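Local coordinates for TRAP dicarboxylate transporter-DctP subunit (Rhodobacter sphaeroides, PDB 4PE3), which probably binds an organic acid or related small solute in the periplasm and delivers it to a TRAP-type membrane transporter, at residues K170-A182 and D205-F217. Residues are numbered along the deposited sequence; the frame is centred on the assembly and turned at random.
Sequences KGVKVRSPEGLIA and DKGVIDAADYSVF. With ZN (zinc ion), chain F.
Lys173 O takes two backbone N-H groups, a good bond from Asp210 N (2.9 Å) and a weak one from Ala211 N. It opens a short parallel pairing of strands 173-175 and 211-213, the central two of a four-stranded mixed sheet in this family 7 solute-binding protein. The ladder continues as Arg175 N donates to Ala211 O and Asp213 N to Arg175 O. At the strand entrance, Asp210 returns the bond: its OD2 receives Lys173 N on the anti side (2.9 Å, 167° at the hydrogen). With CG turned beside its own backbone N (chi1 -52°), the carboxylate also crosses the Lys173 chain at a slant, OD2 3.3 Å from CE, while NZ stays beyond salt-bridge range. Were this aspartate an alanine, Lys173 N would probably be left without this acceptor and the lysine amine without its nearby negative charge. On one face Val172 CG1 packs on Ala211 CB; on the other, Arg175 CB touches Ala212 CB and Ile209 CD1. The Arg175 guanidinium, steadied by Leu195 and Ser197, turns its edge to Asp213 O, with NH1 2.9 Å away and above the carbonyl plane. Asp213 OD1 and Tyr214 O join Glu155 on a zinc ion; Asp213 OD2, bonded to His238 and a zinc-bound water, lies 3.5 Å from Ile181 CD1.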
loop_
_atom_site.group_PDB
_atom_site.type_symbol
_atom_site.label_atom_id
_atom_site.label_comp_id
_atom_site.label_asym_id
_atom_site.label_seq_id
_atom_site.Cartn_x
_atom_site.Cartn_y
_atom_site.Cartn_z
ATOM N N LYS A 170 22.600 0.726 9.522
ATOM C CA LYS A 170 23.393 1.897 9.849
ATOM C C LYS A 170 24.435 2.106 8.768
ATOM O O LYS A 170 25.183 1.179 8.416
ATOM C CB LYS A 170 24.048 1.756 11.230
ATOM C CG LYS A 170 23.054 1.861 12.367
ATOM C CD LYS A 170 23.720 1.686 13.728
ATOM C CE LYS A 170 22.758 1.939 14.874
ATOM N NZ LYS A 170 21.557 1.057 14.824
ATOM N N GLY A 171 24.449 3.310 8.209
ATOM C CA GLY A 171 25.441 3.683 7.212
ATOM C C GLY A 171 25.125 3.269 5.779
ATOM O O GLY A 171 25.830 3.666 4.845
ATOM N N VAL A 172 24.089 2.463 5.575
ATOM C CA VAL A 172 23.785 1.933 4.241
ATOM C C VAL A 172 23.160 3.023 3.400
ATOM O O VAL A 172 22.263 3.735 3.859
ATOM C CB VAL A 172 22.824 0.735 4.362
ATOM C CG1 VAL A 172 22.447 0.182 3.009
ATOM C CG2 VAL A 172 23.488 -0.356 5.247
ATOM N N LYS A 173 23.652 3.164 2.170
ATOM C CA LYS A 173 23.081 4.085 1.208
ATOM C C LYS A 173 21.865 3.422 0.591
ATOM O O LYS A 173 22.006 2.452 -0.136
ATOM C CB LYS A 173 24.102 4.459 0.134
ATOM C CG LYS A 173 25.219 5.326 0.689
ATOM C CD LYS A 173 26.455 5.387 -0.207
ATOM C CE LYS A 173 27.341 4.119 -0.062
ATOM N NZ LYS A 173 28.725 4.212 -0.666
ATOM N N VAL A 174 20.677 3.929 0.930
ATOM C CA VAL A 174 19.411 3.318 0.515
ATOM C C VAL A 174 18.613 4.256 -0.372
ATOM O O VAL A 174 18.213 5.331 0.062
ATOM C CB VAL A 174 18.527 3.008 1.761
ATOM C CG1 VAL A 174 17.206 2.385 1.347
ATOM C CG2 VAL A 174 19.253 2.128 2.768
ATOM N N ARG A 175 18.396 3.883 -1.630
ATOM C CA ARG A 175 17.474 4.646 -2.457
ATOM C C ARG A 175 16.092 4.686 -1.797
ATOM O O ARG A 175 15.485 3.645 -1.550
ATOM C CB ARG A 175 17.382 4.061 -3.865
ATOM C CG ARG A 175 16.486 4.880 -4.790
ATOM C CD ARG A 175 15.079 4.357 -4.854
ATOM N NE ARG A 175 14.301 5.129 -5.829
ATOM C CZ ARG A 175 13.143 4.744 -6.347
ATOM N NH1 ARG A 175 12.586 3.600 -5.974
ATOM N NH2 ARG A 175 12.540 5.521 -7.246
ATOM N N SER A 176 15.608 5.898 -1.569
ATOM C CA SER A 176 14.407 6.109 -0.763
ATOM C C SER A 176 13.584 7.217 -1.395
ATOM O O SER A 176 14.096 8.297 -1.628
ATOM C CB SER A 176 14.789 6.554 0.658
ATOM O OG SER A 176 15.595 5.640 1.379
ATOM N N PRO A 177 12.294 6.973 -1.642
ATOM C CA PRO A 177 11.436 8.103 -1.993
ATOM C C PRO A 177 11.457 9.172 -0.907
ATOM O O PRO A 177 11.528 8.858 0.284
ATOM C CB PRO A 177 10.059 7.455 -2.104
ATOM C CG PRO A 177 10.341 6.046 -2.519
ATOM C CD PRO A 177 11.574 5.695 -1.741
ATOM N N GLU A 178 11.449 10.425 -1.341
ATOM C CA GLU A 178 11.272 11.611 -0.516
ATOM C C GLU A 178 10.121 11.446 0.461
ATOM O O GLU A 178 9.097 10.870 0.113
ATOM C CB GLU A 178 10.867 12.753 -1.456
ATOM C CG GLU A 178 11.512 14.056 -1.227
ATOM C CD GLU A 178 11.435 14.910 -2.473
ATOM O OE1 GLU A 178 10.479 15.682 -2.638
ATOM O OE2 GLU A 178 12.327 14.770 -3.300
ATOM N N GLY A 179 10.269 11.999 1.665
ATOM C CA GLY A 179 9.206 11.954 2.649
ATOM C C GLY A 179 9.392 10.881 3.710
ATOM O O GLY A 179 10.497 10.616 4.170
ATOM N N LEU A 180 8.294 10.258 4.098
ATOM C CA LEU A 180 8.312 9.377 5.253
ATOM C C LEU A 180 9.247 8.186 5.051
ATOM O O LEU A 180 9.920 7.777 5.993
ATOM C CB LEU A 180 6.893 8.924 5.593
ATOM C CG LEU A 180 6.737 8.079 6.855
ATOM C CD1 LEU A 180 7.220 8.813 8.112
ATOM C CD2 LEU A 180 5.268 7.678 6.979
ATOM N N ILE A 181 9.333 7.626 3.853
ATOM C CA ILE A 181 10.263 6.507 3.649
ATOM C C ILE A 181 11.702 6.934 3.924
ATOM O O ILE A 181 12.398 6.300 4.720
ATOM C CB ILE A 181 10.139 5.872 2.251
ATOM C CG1 ILE A 181 8.769 5.220 2.124
ATOM C CG2 ILE A 181 11.227 4.838 2.033
ATOM C CD1 ILE A 181 8.402 4.823 0.695
ATOM N N ALA A 182 12.178 7.992 3.273
ATOM C CA ALA A 182 13.523 8.478 3.544
ATOM C C ALA A 182 13.709 8.832 5.024
ATOM O O ALA A 182 14.774 8.539 5.596
ATOM C CB ALA A 182 13.852 9.682 2.676
ATOM N N ASP A 205 24.826 -0.908 -9.344
ATOM C CA ASP A 205 26.006 -1.485 -9.970
ATOM C C ASP A 205 27.219 -0.609 -9.742
ATOM O O ASP A 205 28.337 -1.103 -9.519
ATOM C CB ASP A 205 25.773 -1.658 -11.475
ATOM C CG ASP A 205 25.795 -3.099 -11.904
ATOM O OD1 ASP A 205 25.780 -3.999 -11.027
ATOM O OD2 ASP A 205 25.828 -3.330 -13.124
ATOM N N LYS A 206 27.017 0.700 -9.793
ATOM C CA LYS A 206 28.108 1.655 -9.680
ATOM C C LYS A 206 28.530 1.947 -8.242
ATOM O O LYS A 206 29.557 2.580 -8.023
ATOM C CB LYS A 206 27.747 2.964 -10.387
ATOM C CG LYS A 206 27.646 2.834 -11.902
ATOM C CD LYS A 206 27.172 4.136 -12.556
ATOM C CE LYS A 206 27.131 4.026 -14.076
ATOM N NZ LYS A 206 28.493 3.921 -14.675
ATOM N N GLY A 207 27.736 1.526 -7.259
ATOM C CA GLY A 207 28.091 1.752 -5.872
ATOM C C GLY A 207 27.585 3.061 -5.309
ATOM O O GLY A 207 27.931 3.435 -4.188
ATOM N N VAL A 208 26.732 3.752 -6.070
ATOM C CA VAL A 208 26.121 4.993 -5.591
ATOM C C VAL A 208 25.127 4.701 -4.472
ATOM O O VAL A 208 24.956 5.490 -3.532
ATOM C CB VAL A 208 25.389 5.711 -6.729
ATOM C CG1 VAL A 208 24.566 6.870 -6.193
ATOM C CG2 VAL A 208 26.393 6.178 -7.774
ATOM N N ILE A 209 24.451 3.566 -4.580
ATOM C CA ILE A 209 23.630 3.026 -3.506
ATOM C C ILE A 209 24.004 1.565 -3.241
ATOM O O ILE A 209 24.532 0.865 -4.110
ATOM C CB ILE A 209 22.114 3.110 -3.828
ATOM C CG1 ILE A 209 21.829 2.476 -5.195
ATOM C CG2 ILE A 209 21.648 4.559 -3.805
ATOM C CD1 ILE A 209 20.352 2.387 -5.549
ATOM N N ASP A 210 23.712 1.119 -2.029
ATOM C CA ASP A 210 23.947 -0.234 -1.562
ATOM C C ASP A 210 22.655 -1.044 -1.459
ATOM O O ASP A 210 22.662 -2.269 -1.358
ATOM C CB ASP A 210 24.499 -0.211 -0.110
ATOM C CG ASP A 210 25.719 0.691 0.093
ATOM O OD1 ASP A 210 26.739 0.517 -0.611
ATOM O OD2 ASP A 210 25.700 1.532 1.032
ATOM N N ALA A 211 21.531 -0.341 -1.460
ATOM C CA ALA A 211 20.220 -0.937 -1.200
ATOM C C ALA A 211 19.140 -0.005 -1.754
ATOM O O ALA A 211 19.407 1.159 -2.046
ATOM C CB ALA A 211 20.020 -1.137 0.297
ATOM N N ALA A 212 17.918 -0.495 -1.864
ATOM C CA ALA A 212 16.861 0.318 -2.428
ATOM C C ALA A 212 15.481 -0.130 -2.066
ATOM O O ALA A 212 15.183 -1.316 -2.027
ATOM C CB ALA A 212 16.974 0.335 -3.960
ATOM N N ASP A 213 14.630 0.869 -1.841
ATOM C CA ASP A 213 13.210 0.741 -2.105
ATOM C C ASP A 213 13.025 0.620 -3.605
ATOM O O ASP A 213 13.523 1.457 -4.341
ATOM C CB ASP A 213 12.509 2.006 -1.573
ATOM C CG ASP A 213 11.028 2.032 -1.862
ATOM O OD1 ASP A 213 10.630 1.779 -3.018
ATOM O OD2 ASP A 213 10.248 2.346 -0.932
ATOM N N TYR A 214 12.333 -0.414 -4.060
ATOM C CA TYR A 214 11.934 -0.486 -5.450
ATOM C C TYR A 214 10.468 -0.913 -5.444
ATOM O O TYR A 214 9.573 -0.057 -5.137
ATOM C CB TYR A 214 12.887 -1.373 -6.276
ATOM C CG TYR A 214 12.762 -1.139 -7.768
ATOM C CD1 TYR A 214 13.186 0.054 -8.341
ATOM C CD2 TYR A 214 12.192 -2.093 -8.592
ATOM C CE1 TYR A 214 13.041 0.290 -9.692
ATOM C CE2 TYR A 214 12.051 -1.869 -9.956
ATOM C CZ TYR A 214 12.487 -0.686 -10.484
ATOM O OH TYR A 214 12.358 -0.482 -11.835
ATOM N N SER A 215 10.197 -2.200 -5.615
ATOM C CA SER A 215 8.843 -2.704 -5.785
ATOM C C SER A 215 8.616 -4.038 -5.057
ATOM O O SER A 215 9.370 -4.375 -4.126
ATOM C CB SER A 215 8.549 -2.832 -7.285
ATOM O OG SER A 215 7.201 -3.173 -7.578
ATOM N N VAL A 216 7.588 -4.784 -5.448
ATOM C CA VAL A 216 7.332 -6.099 -4.927
ATOM C C VAL A 216 8.414 -7.053 -5.426
ATOM O O VAL A 216 9.078 -6.778 -6.435
ATOM C CB VAL A 216 5.925 -6.580 -5.308
ATOM C CG1 VAL A 216 4.898 -5.599 -4.750
ATOM C CG2 VAL A 216 5.755 -6.727 -6.820
ATOM N N PHE A 217 8.589 -8.161 -4.725
ATOM C CA PHE A 217 9.670 -9.093 -5.059
ATOM C C PHE A 217 9.658 -9.532 -6.520
ATOM O O PHE A 217 10.716 -9.629 -7.163
ATOM C CB PHE A 217 9.676 -10.319 -4.143
ATOM C CG PHE A 217 10.975 -11.100 -4.185
ATOM C CD1 PHE A 217 11.206 -12.041 -5.191
ATOM C CD2 PHE A 217 11.971 -10.865 -3.268
ATOM C CE1 PHE A 217 12.402 -12.751 -5.231
ATOM C CE2 PHE A 217 13.173 -11.571 -3.303
ATOM C CZ PHE A 217 13.386 -12.509 -4.283
HETATM ZN ZN ZN F . 8.734 1.340 -3.403
HETATM O O HOH W 1 7.759 2.299 -1.812
HETATM O O HOH W 2 8.267 2.490 -4.967
#